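PDB 3HOL: TbpB from Actinobacillus pleuropneumoniae, which probably binds host transferrin at the bacterial surface as the lipoprotein component of a receptor for iron acquisition. Local coordinates for residues T76-Y88 with G237-K249. Sequence-based numbering, arbitrary orientation.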
ATOM      1  N   THR A  76      -7.948  19.525  14.892  1.00  9.95           N
ATOM      2  CA  THR A  76      -7.328  18.768  15.975  1.00 11.05           C
ATOM      3  C   THR A  76      -7.102  17.277  15.613  1.00 11.07           C
ATOM      4  O   THR A  76      -7.802  16.723  14.747  1.00 10.73           O
ATOM      5  CB  THR A  76      -8.188  18.923  17.266  1.00 11.03           C
ATOM      6  OG1 THR A  76      -7.454  18.446  18.398  1.00 16.72           O
ATOM      7  CG2 THR A  76      -9.458  18.112  17.151  1.00 15.34           C
ATOM      8  N   LYS A  77      -6.109  16.664  16.248  1.00 10.38           N
ATOM      9  CA  LYS A  77      -5.783  15.268  16.049  1.00 12.25           C
ATOM     10  C   LYS A  77      -6.642  14.400  16.976  1.00 12.30           C
ATOM     11  O   LYS A  77      -6.674  14.630  18.189  1.00 12.32           O
ATOM     12  CB  LYS A  77      -4.310  15.052  16.388  1.00 12.05           C
ATOM     13  CG  LYS A  77      -3.767  13.684  15.989  1.00 12.80           C
ATOM     14  CD  LYS A  77      -2.233  13.667  16.149  1.00 12.91           C
ATOM     15  CE  LYS A  77      -1.616  12.323  15.731  1.00 16.98           C
ATOM     16  NZ  LYS A  77      -1.735  11.287  16.792  1.00 14.30           N
ATOM     17  N   ASP A  78      -7.367  13.439  16.402  1.00 11.56           N
ATOM     18  CA  ASP A  78      -8.179  12.527  17.183  1.00 10.75           C
ATOM     19  C   ASP A  78      -7.261  11.472  17.836  1.00 11.85           C
ATOM     20  O   ASP A  78      -6.669  10.654  17.144  1.00 11.13           O
ATOM     21  CB  ASP A  78      -9.251  11.897  16.281  1.00 11.11           C
ATOM     22  CG  ASP A  78     -10.163  10.897  17.013  1.00 12.01           C
ATOM     23  OD1 ASP A  78      -9.829  10.416  18.132  1.00 10.70           O
ATOM     24  OD2 ASP A  78     -11.243  10.580  16.443  1.00 11.43           O
ATOM     25  N   SER A  79      -7.163  11.477  19.175  1.00 11.97           N
ATOM     26  CA  SER A  79      -6.198  10.618  19.867  1.00 13.76           C
ATOM     27  C   SER A  79      -6.478   9.106  19.745  1.00 12.75           C
ATOM     28  O   SER A  79      -5.602   8.312  20.033  1.00 12.73           O
ATOM     29  CB  SER A  79      -6.083  11.011  21.348  1.00 14.62           C
ATOM     30  OG  SER A  79      -5.361  12.245  21.436  1.00 17.62           O
ATOM     31  N   SER A  80      -7.680   8.732  19.332  1.00 12.51           N
ATOM     32  CA  SER A  80      -8.014   7.302  19.173  1.00 13.17           C
ATOM     33  C   SER A  80      -7.545   6.719  17.823  1.00 13.12           C
ATOM     34  O   SER A  80      -7.601   5.500  17.607  1.00 11.89           O
ATOM     35  CB  SER A  80      -9.513   7.099  19.350  1.00 13.67           C
ATOM     36  OG  SER A  80     -10.245   7.747  18.302  1.00 19.60           O
ATOM     37  N   LEU A  81      -7.160   7.592  16.895  1.00 11.33           N
ATOM     38  CA  LEU A  81      -6.722   7.151  15.551  1.00 11.31           C
ATOM     39  C   LEU A  81      -5.234   6.914  15.578  1.00 11.93           C
ATOM     40  O   LEU A  81      -4.471   7.842  15.836  1.00 12.30           O
ATOM     41  CB  LEU A  81      -7.082   8.208  14.469  1.00 10.31           C
ATOM     42  CG  LEU A  81      -8.595   8.385  14.282  1.00  7.67           C
ATOM     43  CD1 LEU A  81      -8.917   9.467  13.262  1.00  6.69           C
ATOM     44  CD2 LEU A  81      -9.240   7.036  13.840  1.00  8.85           C
ATOM     45  N   GLN A  82      -4.812   5.677  15.301  1.00 11.19           N
ATOM     46  CA  GLN A  82      -3.383   5.325  15.321  1.00 11.56           C
ATOM     47  C   GLN A  82      -2.708   5.349  13.955  1.00 10.72           C
ATOM     48  O   GLN A  82      -1.481   5.483  13.853  1.00 11.28           O
ATOM     49  CB  GLN A  82      -3.207   3.916  15.921  1.00 12.29           C
ATOM     50  CG  GLN A  82      -3.738   3.771  17.343  1.00 15.34           C
ATOM     51  CD  GLN A  82      -3.565   2.360  17.803  1.00 23.87           C
ATOM     52  OE1 GLN A  82      -4.500   1.572  17.741  1.00 27.33           O
ATOM     53  NE2 GLN A  82      -2.350   2.005  18.191  1.00 23.54           N
ATOM     54  N   TYR A  83      -3.477   5.214  12.887  1.00  8.05           N
ATOM     55  CA  TYR A  83      -2.862   4.966  11.567  1.00  7.21           C
ATOM     56  C   TYR A  83      -3.344   5.949  10.513  1.00  7.05           C
ATOM     57  O   TYR A  83      -2.781   5.963   9.421  1.00  8.09           O
ATOM     58  CB  TYR A  83      -3.226   3.540  11.077  1.00  5.66           C
ATOM     59  CG  TYR A  83      -2.722   2.493  12.033  1.00  8.49           C
ATOM     60  CD1 TYR A  83      -1.340   2.239  12.131  1.00  7.94           C
ATOM     61  CD2 TYR A  83      -3.602   1.749  12.829  1.00  6.74           C
ATOM     62  CE1 TYR A  83      -0.827   1.279  13.010  1.00 12.16           C
ATOM     63  CE2 TYR A  83      -3.114   0.767  13.710  1.00 10.88           C
ATOM     64  CZ  TYR A  83      -1.712   0.539  13.798  1.00 13.35           C
ATOM     65  OH  TYR A  83      -1.186  -0.419  14.660  1.00 14.12           O
ATOM     66  N   VAL A  84      -4.403   6.718  10.784  1.00  6.74           N
ATOM     67  CA  VAL A  84      -4.919   7.632   9.744  1.00  6.08           C
ATOM     68  C   VAL A  84      -5.174   9.043  10.307  1.00  6.88           C
ATOM     69  O   VAL A  84      -5.284   9.214  11.515  1.00  7.19           O
ATOM     70  CB  VAL A  84      -6.225   7.086   9.082  1.00  6.48           C
ATOM     71  CG1 VAL A  84      -6.003   5.713   8.493  1.00  4.17           C
ATOM     72  CG2 VAL A  84      -7.436   7.048  10.090  1.00  8.08           C
ATOM     73  N   ARG A  85      -5.260  10.047   9.444  1.00  6.42           N
ATOM     74  CA  ARG A  85      -5.696  11.395   9.889  1.00  7.14           C
ATOM     75  C   ARG A  85      -6.256  12.127   8.690  1.00  6.81           C
ATOM     76  O   ARG A  85      -5.637  12.132   7.620  1.00  7.06           O
ATOM     77  CB  ARG A  85      -4.506  12.223  10.451  1.00  8.15           C
ATOM     78  CG  ARG A  85      -4.939  13.593  11.001  1.00  6.54           C
ATOM     79  CD  ARG A  85      -3.764  14.369  11.644  1.00  7.69           C
ATOM     80  NE  ARG A  85      -4.226  15.615  12.310  1.00  7.10           N
ATOM     81  CZ  ARG A  85      -3.456  16.396  13.071  1.00 12.21           C
ATOM     82  NH1 ARG A  85      -2.176  16.042  13.319  1.00  8.98           N
ATOM     83  NH2 ARG A  85      -3.972  17.509  13.625  1.00  9.90           N
ATOM     84  N   SER A  86      -7.403  12.762   8.849  1.00  6.78           N
ATOM     85  CA  SER A  86      -7.900  13.648   7.813  1.00  7.55           C
ATOM     86  C   SER A  86      -8.314  14.971   8.479  1.00  8.45           C
ATOM     87  O   SER A  86      -8.493  15.052   9.719  1.00  8.52           O
ATOM     88  CB  SER A  86      -9.067  12.977   7.070  1.00  8.00           C
ATOM     89  OG  SER A  86     -10.125  12.719   7.997  1.00  9.19           O
ATOM     90  N   GLY A  87      -8.431  16.029   7.690  1.00  9.06           N
ATOM     91  CA  GLY A  87      -8.831  17.330   8.269  1.00  8.28           C
ATOM     92  C   GLY A  87      -8.475  18.482   7.356  1.00  7.58           C
ATOM     93  O   GLY A  87      -8.525  18.359   6.122  1.00  6.56           O
ATOM     94  N   TYR A  88      -8.161  19.608   7.966  1.00  7.14           N
ATOM     95  CA  TYR A  88      -7.874  20.805   7.192  1.00  8.51           C
ATOM     96  C   TYR A  88      -6.802  21.613   7.932  1.00  8.59           C
ATOM     97  O   TYR A  88      -6.547  21.384   9.123  1.00  8.22           O
ATOM     98  CB  TYR A  88      -9.161  21.643   7.026  1.00  7.21           C
ATOM     99  CG  TYR A  88      -9.938  21.861   8.329  1.00  9.80           C
ATOM    100  CD1 TYR A  88      -9.504  22.799   9.298  1.00  9.74           C
ATOM    101  CD2 TYR A  88     -11.087  21.106   8.606  1.00  7.91           C
ATOM    102  CE1 TYR A  88     -10.210  22.954  10.514  1.00 10.01           C
ATOM    103  CE2 TYR A  88     -11.821  21.283   9.807  1.00  9.05           C
ATOM    104  CZ  TYR A  88     -11.370  22.209  10.729  1.00 11.77           C
ATOM    105  OH  TYR A  88     -12.085  22.365  11.862  1.00 12.12           O
ATOM    106  N   GLY A 237      -7.998   3.826   1.436  1.00  7.76           N
ATOM    107  CA  GLY A 237      -7.276   2.639   1.842  1.00  8.23           C
ATOM    108  C   GLY A 237      -7.574   2.245   3.275  1.00  8.30           C
ATOM    109  O   GLY A 237      -8.087   3.067   4.072  1.00  7.36           O
ATOM    110  N   PHE A 238      -7.273   0.979   3.569  1.00  7.34           N
ATOM    111  CA  PHE A 238      -7.225   0.486   4.920  1.00  8.01           C
ATOM    112  C   PHE A 238      -5.825   0.596   5.415  1.00  7.54           C
ATOM    113  O   PHE A 238      -4.894   0.273   4.707  1.00  7.92           O
ATOM    114  CB  PHE A 238      -7.689  -0.971   4.956  1.00  8.21           C
ATOM    115  CG  PHE A 238      -9.136  -1.129   4.562  1.00  9.01           C
ATOM    116  CD1 PHE A 238     -10.153  -0.751   5.466  1.00  7.75           C
ATOM    117  CD2 PHE A 238      -9.476  -1.619   3.302  1.00  8.52           C
ATOM    118  CE1 PHE A 238     -11.493  -0.897   5.133  1.00  7.50           C
ATOM    119  CE2 PHE A 238     -10.834  -1.747   2.936  1.00  7.47           C
ATOM    120  CZ  PHE A 238     -11.846  -1.386   3.888  1.00  6.41           C
ATOM    121  N   TYR A 239      -5.693   1.077   6.642  1.00  8.54           N
ATOM    122  CA  TYR A 239      -4.386   1.311   7.243  1.00  8.17           C
ATOM    123  C   TYR A 239      -4.353   0.667   8.645  1.00  8.61           C
ATOM    124  O   TYR A 239      -5.389   0.409   9.249  1.00  8.49           O
ATOM    125  CB  TYR A 239      -4.146   2.804   7.381  1.00  7.87           C
ATOM    126  CG  TYR A 239      -4.109   3.597   6.079  1.00  7.08           C
ATOM    127  CD1 TYR A 239      -2.894   3.914   5.479  1.00  6.89           C
ATOM    128  CD2 TYR A 239      -5.284   4.079   5.494  1.00  9.03           C
ATOM    129  CE1 TYR A 239      -2.835   4.676   4.308  1.00  9.73           C
ATOM    130  CE2 TYR A 239      -5.247   4.852   4.303  1.00  8.17           C
ATOM    131  CZ  TYR A 239      -4.000   5.155   3.727  1.00  8.94           C
ATOM    132  OH  TYR A 239      -3.900   5.916   2.569  1.00  6.91           O
ATOM    133  N   GLY A 240      -3.167   0.471   9.198  1.00  8.45           N
ATOM    134  CA  GLY A 240      -3.034  -0.463  10.321  1.00  8.79           C
ATOM    135  C   GLY A 240      -2.757  -1.839   9.752  1.00  9.82           C
ATOM    136  O   GLY A 240      -3.325  -2.207   8.708  1.00 10.26           O
ATOM    137  N   PRO A 241      -1.908  -2.637  10.435  1.00  9.53           N
ATOM    138  CA  PRO A 241      -1.522  -3.921   9.848  1.00  9.76           C
ATOM    139  C   PRO A 241      -2.695  -4.840   9.514  1.00  9.18           C
ATOM    140  O   PRO A 241      -2.566  -5.637   8.617  1.00  9.03           O
ATOM    141  CB  PRO A 241      -0.679  -4.592  10.956  1.00 10.34           C
ATOM    142  CG  PRO A 241      -0.164  -3.429  11.793  1.00 12.02           C
ATOM    143  CD  PRO A 241      -1.147  -2.306  11.667  1.00  9.26           C
ATOM    144  N   LYS A 242      -3.794  -4.713  10.258  1.00  8.80           N
ATOM    145  CA  LYS A 242      -4.995  -5.514  10.068  1.00  9.15           C
ATOM    146  C   LYS A 242      -6.233  -4.679   9.677  1.00  8.09           C
ATOM    147  O   LYS A 242      -7.374  -5.049  10.016  1.00  8.08           O
ATOM    148  CB  LYS A 242      -5.284  -6.337  11.327  1.00  9.58           C
ATOM    149  CG  LYS A 242      -4.170  -7.289  11.704  1.00 13.82           C
ATOM    150  CD  LYS A 242      -4.463  -7.797  13.094  1.00 18.20           C
ATOM    151  CE  LYS A 242      -3.281  -8.573  13.642  1.00 24.93           C
ATOM    152  NZ  LYS A 242      -3.389  -9.946  13.226  1.00 27.41           N
ATOM    153  N   ALA A 243      -6.019  -3.556   8.975  1.00  7.76           N
ATOM    154  CA  ALA A 243      -7.147  -2.701   8.525  1.00  7.26           C
ATOM    155  C   ALA A 243      -8.001  -2.170   9.716  1.00  8.41           C
ATOM    156  O   ALA A 243      -9.221  -2.036   9.625  1.00  7.85           O
ATOM    157  CB  ALA A 243      -8.019  -3.443   7.472  1.00  7.37           C
ATOM    158  N   GLU A 244      -7.323  -1.861  10.822  1.00  7.30           N
ATOM    159  CA  GLU A 244      -7.962  -1.237  11.964  1.00  8.21           C
ATOM    160  C   GLU A 244      -8.694   0.072  11.592  1.00  7.28           C
ATOM    161  O   GLU A 244      -9.684   0.382  12.190  1.00  6.39           O
ATOM    162  CB  GLU A 244      -6.917  -0.924  13.042  1.00  9.04           C
ATOM    163  CG  GLU A 244      -6.328  -2.195  13.736  1.00 10.72           C
ATOM    164  CD  GLU A 244      -5.063  -2.748  13.111  1.00 13.49           C
ATOM    165  OE1 GLU A 244      -4.781  -2.612  11.896  1.00 10.17           O
ATOM    166  OE2 GLU A 244      -4.328  -3.400  13.852  1.00 11.52           O
ATOM    167  N   GLU A 245      -8.195   0.806  10.596  1.00  6.89           N
ATOM    168  CA  GLU A 245      -8.688   2.153  10.300  1.00  7.14           C
ATOM    169  C   GLU A 245      -8.747   2.323   8.776  1.00  7.15           C
ATOM    170  O   GLU A 245      -8.219   1.463   8.015  1.00  7.55           O
ATOM    171  CB  GLU A 245      -7.749   3.210  10.937  1.00  7.13           C
ATOM    172  CG  GLU A 245      -7.821   3.156  12.510  1.00  8.70           C
ATOM    173  CD  GLU A 245      -6.790   4.007  13.169  1.00  9.29           C
ATOM    174  OE1 GLU A 245      -6.174   4.871  12.508  1.00  7.77           O
ATOM    175  OE2 GLU A 245      -6.566   3.796  14.357  1.00  8.66           O
ATOM    176  N   MET A 246      -9.426   3.386   8.328  1.00  6.63           N
ATOM    177  CA  MET A 246      -9.564   3.631   6.891  1.00  6.23           C
ATOM    178  C   MET A 246      -9.588   5.139   6.661  1.00  6.03           C
ATOM    179  O   MET A 246      -9.972   5.918   7.554  1.00  6.45           O
ATOM    180  CB  MET A 246     -10.835   2.956   6.330  1.00  5.47           C
ATOM    181  CG  MET A 246     -12.114   3.456   7.041  1.00  9.37           C
ATOM    182  SD  MET A 246     -13.635   2.798   6.287  1.00 16.96           S
ATOM    183  CE  MET A 246     -13.829   3.929   4.831  1.00 16.93           C
ATOM    184  N   ALA A 247      -9.169   5.568   5.469  1.00  6.34           N
ATOM    185  CA  ALA A 247      -9.191   6.994   5.140  1.00  6.66           C
ATOM    186  C   ALA A 247      -9.294   7.090   3.632  1.00  6.86           C
ATOM    187  O   ALA A 247      -8.936   6.130   2.904  1.00  8.31           O
ATOM    188  CB  ALA A 247      -7.918   7.697   5.659  1.00  6.08           C
ATOM    189  N   GLY A 248      -9.822   8.196   3.148  1.00  6.77           N
ATOM    190  CA  GLY A 248      -9.900   8.367   1.680  1.00  7.21           C
ATOM    191  C   GLY A 248     -10.515   9.667   1.265  1.00  7.55           C
ATOM    192  O   GLY A 248     -10.661  10.602   2.079  1.00  6.80           O
ATOM    193  N   LYS A 249     -10.845   9.759  -0.026  1.00  8.09           N
ATOM    194  CA  LYS A 249     -11.298  11.045  -0.569  1.00  7.63           C
ATOM    195  C   LYS A 249     -12.189  10.803  -1.767  1.00  8.34           C
ATOM    196  O   LYS A 249     -12.205   9.696  -2.344  1.00  9.04           O
ATOM    197  CB  LYS A 249     -10.090  11.926  -0.998  1.00  7.21           C
ATOM    198  CG  LYS A 249      -9.511  11.527  -2.383  1.00  7.91           C
ATOM    199  CD  LYS A 249      -8.205  12.299  -2.693  1.00 11.14           C
ATOM    200  CE  LYS A 249      -7.786  12.181  -4.172  1.00 10.17           C
ATOM    201  NZ  LYS A 249      -7.641  10.715  -4.561  1.00  9.27           N
TER
HETATM  202  O   HOH W   1      -6.717   1.564  15.654  1.00 17.04           O
HETATM  203  O   HOH W   2      -2.712  -2.214  15.496  1.00 18.43           O
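The carboxylate of Glu245 reaches across to the backbone that leads into strand 84-91 and accepts its successive N-H groups. OE2 takes Gln82 N at 2.7 Å through its syn lone pair in a nearly straight bond (169°). OE1 takes Tyr83 N, also at 2.7 Å, on the syn side but 34° out of the carboxylate plane, and Val84 N more weakly. Extension of the side chain beyond CG (chi2 171°) carries the carboxylate this far from its strand. A water that donates to both OE2 and Gln82 OE1 adds a further link.

Beside this grip the Tyr83 ring sets one face over Gly240, where the hairpin turn begins: Gly240 CA sits 3.4 Å from the ring centroid in a CH-pi contact, and Gln82 CB borders the opposite face. Pro241 CD packs 3.5 Å from Tyr83 OH, which a second water joins to Glu244 OE2. Deeper in, Val84 CG1 rests 3.5 Å from Tyr239 CD2, with Ala247 CB against Val84 CB.

The contact thus fastens the five-stranded sheet containing strand 84-91 to a hairpin of the N-lobe barrel. Two strong backbone donors, a weaker third and a water would be expected to favour the charged form of Glu245 despite its burial.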